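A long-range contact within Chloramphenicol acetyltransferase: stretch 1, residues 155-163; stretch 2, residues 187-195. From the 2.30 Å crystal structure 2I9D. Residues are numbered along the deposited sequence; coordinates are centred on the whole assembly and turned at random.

Stretch 1 155-163: LYFTSITGT
Stretch 2 (187-195) LVMPIAMTI

Pro 190 is the centre of this contact, with 95 Å² covered by stretch 1. Its CA-to-CB bond points toward that stretch, and its ring has C-gamma endo pucker. The ring sits between two aromatic side chains. Pro 190 CG lies 3.7 Å from the centroid of the Tyr 156 ring and 4.0 Å from that of the Phe 157 ring, 10° and 5° off the respective normals. Both are CH-pi contacts over a ring face. Tyr 156 CE1 comes within 3.4 Å of Pro 190 CD, and Phe 157 CE1 within 3.8 Å of Pro 190 CB.

Tyr 156 (chi1 t, chi2 92°) and Phe 157 (chi1 p, chi2 81°) leave the backbone sideways, but their ends come nearer to stretch 2. Tyr 156 OH reaches Val 188 CG2 at 3.9 Å. Phe 157 CE1 touches Ala 192 CB at 3.9 Å. Ala 192 CB also meets Ile 160 CB at 4.0 Å and Ile 160 O at 3.6 Å. Ile 160 is chi1 m, chi2 t.

Stretch 2 is strand throughout. Stretch 1 is strand only at 159-160, otherwise loop, largely extended except at Thr 158 (phi/psi -104/-11). The touching parts run in nearly the same direction, 11° apart. CA-CA distances are 6.6 Å for Phe 157-Pro 190, 5.9 Å for Ile 160-Ala 192 and 5.6 Å for Gly 162-Thr 194. Between the first two pairs, stretch 1 takes three residues, through Thr 158, where stretch 2 takes two. Alternation turns Pro 190, Ala 192 and Thr 194 toward stretch 1, and selenomethionines Met 189 and Met 193 away.

The polar edge is at Thr 194 (chi1 m). Gly 162 N donates a weak hydrogen bond to Thr 194 OG1, 3.1 Å long and bent to 123°. An ideal CB on Gly 162 would lie 2.5 Å from Thr 194 OG1, a clash. One water O lies 3.1 Å from Thr 194 OG1 and, more weakly, 3.4 Å from Ile 160 O.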

# COMPACT_ATOMS: atom_id res chain seq x y z
N LEU A 155 -0.58 16.17 2.48
CA LEU A 155 0.22 14.97 2.68
C LEU A 155 0.70 14.37 1.37
O LEU A 155 -0.10 14.04 0.49
CB LEU A 155 -0.61 13.93 3.45
CG LEU A 155 0.05 12.57 3.78
CD1 LEU A 155 1.39 12.76 4.49
CD2 LEU A 155 -0.90 11.68 4.60
N TYR A 156 2.03 14.22 1.24
CA TYR A 156 2.61 13.42 0.15
C TYR A 156 2.79 12.02 0.72
O TYR A 156 3.31 11.84 1.84
CB TYR A 156 3.94 14.01 -0.38
CG TYR A 156 4.27 13.49 -1.78
CD1 TYR A 156 3.86 14.20 -2.91
CD2 TYR A 156 4.93 12.27 -1.97
CE1 TYR A 156 4.12 13.72 -4.21
CE2 TYR A 156 5.18 11.76 -3.26
CZ TYR A 156 4.78 12.50 -4.37
OH TYR A 156 5.03 12.04 -5.65
N PHE A 157 2.28 11.02 0.01
CA PHE A 157 2.40 9.62 0.47
C PHE A 157 2.94 8.79 -0.70
O PHE A 157 2.76 9.16 -1.86
CB PHE A 157 1.05 9.08 0.94
CG PHE A 157 -0.09 9.28 -0.07
CD1 PHE A 157 -0.24 8.40 -1.16
CD2 PHE A 157 -1.02 10.33 0.08
CE1 PHE A 157 -1.28 8.57 -2.10
CE2 PHE A 157 -2.08 10.50 -0.86
CZ PHE A 157 -2.20 9.61 -1.94
N THR A 158 3.60 7.67 -0.39
CA THR A 158 4.05 6.77 -1.44
C THR A 158 3.16 5.54 -1.55
O THR A 158 3.28 4.77 -2.52
CB THR A 158 5.50 6.30 -1.24
OG1 THR A 158 5.69 5.92 0.13
CG2 THR A 158 6.48 7.40 -1.59
N SER A 159 2.28 5.35 -0.57
CA SER A 159 1.38 4.24 -0.53
C SER A 159 0.15 4.54 0.34
O SER A 159 0.28 5.03 1.45
CB SER A 159 2.14 3.03 0.03
OG SER A 159 1.28 1.92 0.25
N ILE A 160 -1.04 4.26 -0.20
CA ILE A 160 -2.25 4.08 0.61
C ILE A 160 -2.96 2.83 0.07
O ILE A 160 -3.21 2.73 -1.12
CB ILE A 160 -3.22 5.31 0.60
CG1 ILE A 160 -2.58 6.51 1.30
CG2 ILE A 160 -4.55 4.94 1.31
CD1 ILE A 160 -3.32 7.83 1.22
N THR A 161 -3.23 1.87 0.95
CA THR A 161 -4.04 0.72 0.55
C THR A 161 -5.50 0.94 0.97
O THR A 161 -5.78 1.61 1.97
CB THR A 161 -3.57 -0.53 1.25
OG1 THR A 161 -3.87 -0.38 2.64
CG2 THR A 161 -2.09 -0.75 1.01
N GLY A 162 -6.42 0.36 0.22
CA GLY A 162 -7.81 0.47 0.58
C GLY A 162 -8.25 -0.55 1.62
O GLY A 162 -7.63 -1.63 1.80
N THR A 163 -9.34 -0.19 2.30
CA THR A 163 -10.14 -1.13 3.08
C THR A 163 -10.83 -2.16 2.17
O THR A 163 -10.81 -2.05 0.94
CB THR A 163 -11.21 -0.36 3.93
OG1 THR A 163 -11.88 0.58 3.10
CG2 THR A 163 -10.56 0.38 5.06
N LEU A 187 6.01 19.73 -11.02
CA LEU A 187 4.95 19.51 -10.06
C LEU A 187 4.35 18.13 -10.28
O LEU A 187 3.91 17.81 -11.38
CB LEU A 187 3.88 20.60 -10.14
CG LEU A 187 2.95 20.67 -8.93
CD1 LEU A 187 3.66 21.22 -7.64
CD2 LEU A 187 1.71 21.47 -9.30
N VAL A 188 4.37 17.32 -9.23
CA VAL A 188 3.83 15.95 -9.24
C VAL A 188 2.96 15.72 -7.98
O VAL A 188 3.18 16.35 -6.92
CB VAL A 188 4.98 14.88 -9.25
CG1 VAL A 188 5.84 14.99 -10.51
CG2 VAL A 188 5.87 15.01 -8.00
N MSE A 189 1.98 14.83 -8.08
CA MSE A 189 1.15 14.49 -6.93
C MSE A 189 0.96 12.99 -6.94
O MSE A 189 1.05 12.41 -8.02
CB MSE A 189 -0.20 15.20 -7.03
CG MSE A 189 -0.99 14.87 -8.27
SE MSE A 189 -2.69 15.88 -8.30
CE MSE A 189 -3.61 14.86 -6.87
N PRO A 190 0.75 12.36 -5.75
CA PRO A 190 0.48 10.91 -5.73
C PRO A 190 -1.02 10.56 -5.80
O PRO A 190 -1.88 11.30 -5.30
CB PRO A 190 1.11 10.45 -4.40
CG PRO A 190 1.06 11.69 -3.50
CD PRO A 190 0.80 12.90 -4.37
N ILE A 191 -1.33 9.46 -6.48
CA ILE A 191 -2.68 8.95 -6.55
C ILE A 191 -2.64 7.45 -6.33
O ILE A 191 -1.95 6.72 -7.04
CB ILE A 191 -3.40 9.34 -7.87
CG1 ILE A 191 -3.40 10.88 -8.07
CG2 ILE A 191 -4.84 8.74 -7.92
CD1 ILE A 191 -3.96 11.37 -9.38
N ALA A 192 -3.36 7.02 -5.29
CA ALA A 192 -3.49 5.63 -4.90
C ALA A 192 -4.88 5.16 -5.34
O ALA A 192 -5.82 5.97 -5.47
CB ALA A 192 -3.34 5.51 -3.39
N MSE A 193 -5.01 3.86 -5.59
CA MSE A 193 -6.30 3.29 -5.88
C MSE A 193 -6.39 1.80 -5.57
O MSE A 193 -5.39 1.09 -5.58
CB MSE A 193 -6.71 3.57 -7.34
CG MSE A 193 -5.85 2.91 -8.39
SE MSE A 193 -6.29 3.47 -10.26
CE MSE A 193 -8.28 3.52 -10.15
N THR A 194 -7.61 1.36 -5.27
CA THR A 194 -7.92 -0.03 -4.98
C THR A 194 -8.99 -0.53 -5.95
O THR A 194 -10.08 0.03 -6.04
CB THR A 194 -8.33 -0.18 -3.51
OG1 THR A 194 -7.21 0.16 -2.72
CG2 THR A 194 -8.76 -1.62 -3.15
N ILE A 195 -8.65 -1.55 -6.72
CA ILE A 195 -9.55 -2.03 -7.76
C ILE A 195 -9.75 -3.54 -7.59
O ILE A 195 -9.06 -4.16 -6.78
CB ILE A 195 -9.10 -1.59 -9.24
CG1 ILE A 195 -7.61 -1.90 -9.54
CG2 ILE A 195 -9.39 -0.08 -9.46
CD1 ILE A 195 -7.21 -3.38 -9.50
O HOH W 1 -6.45 3.12 -2.20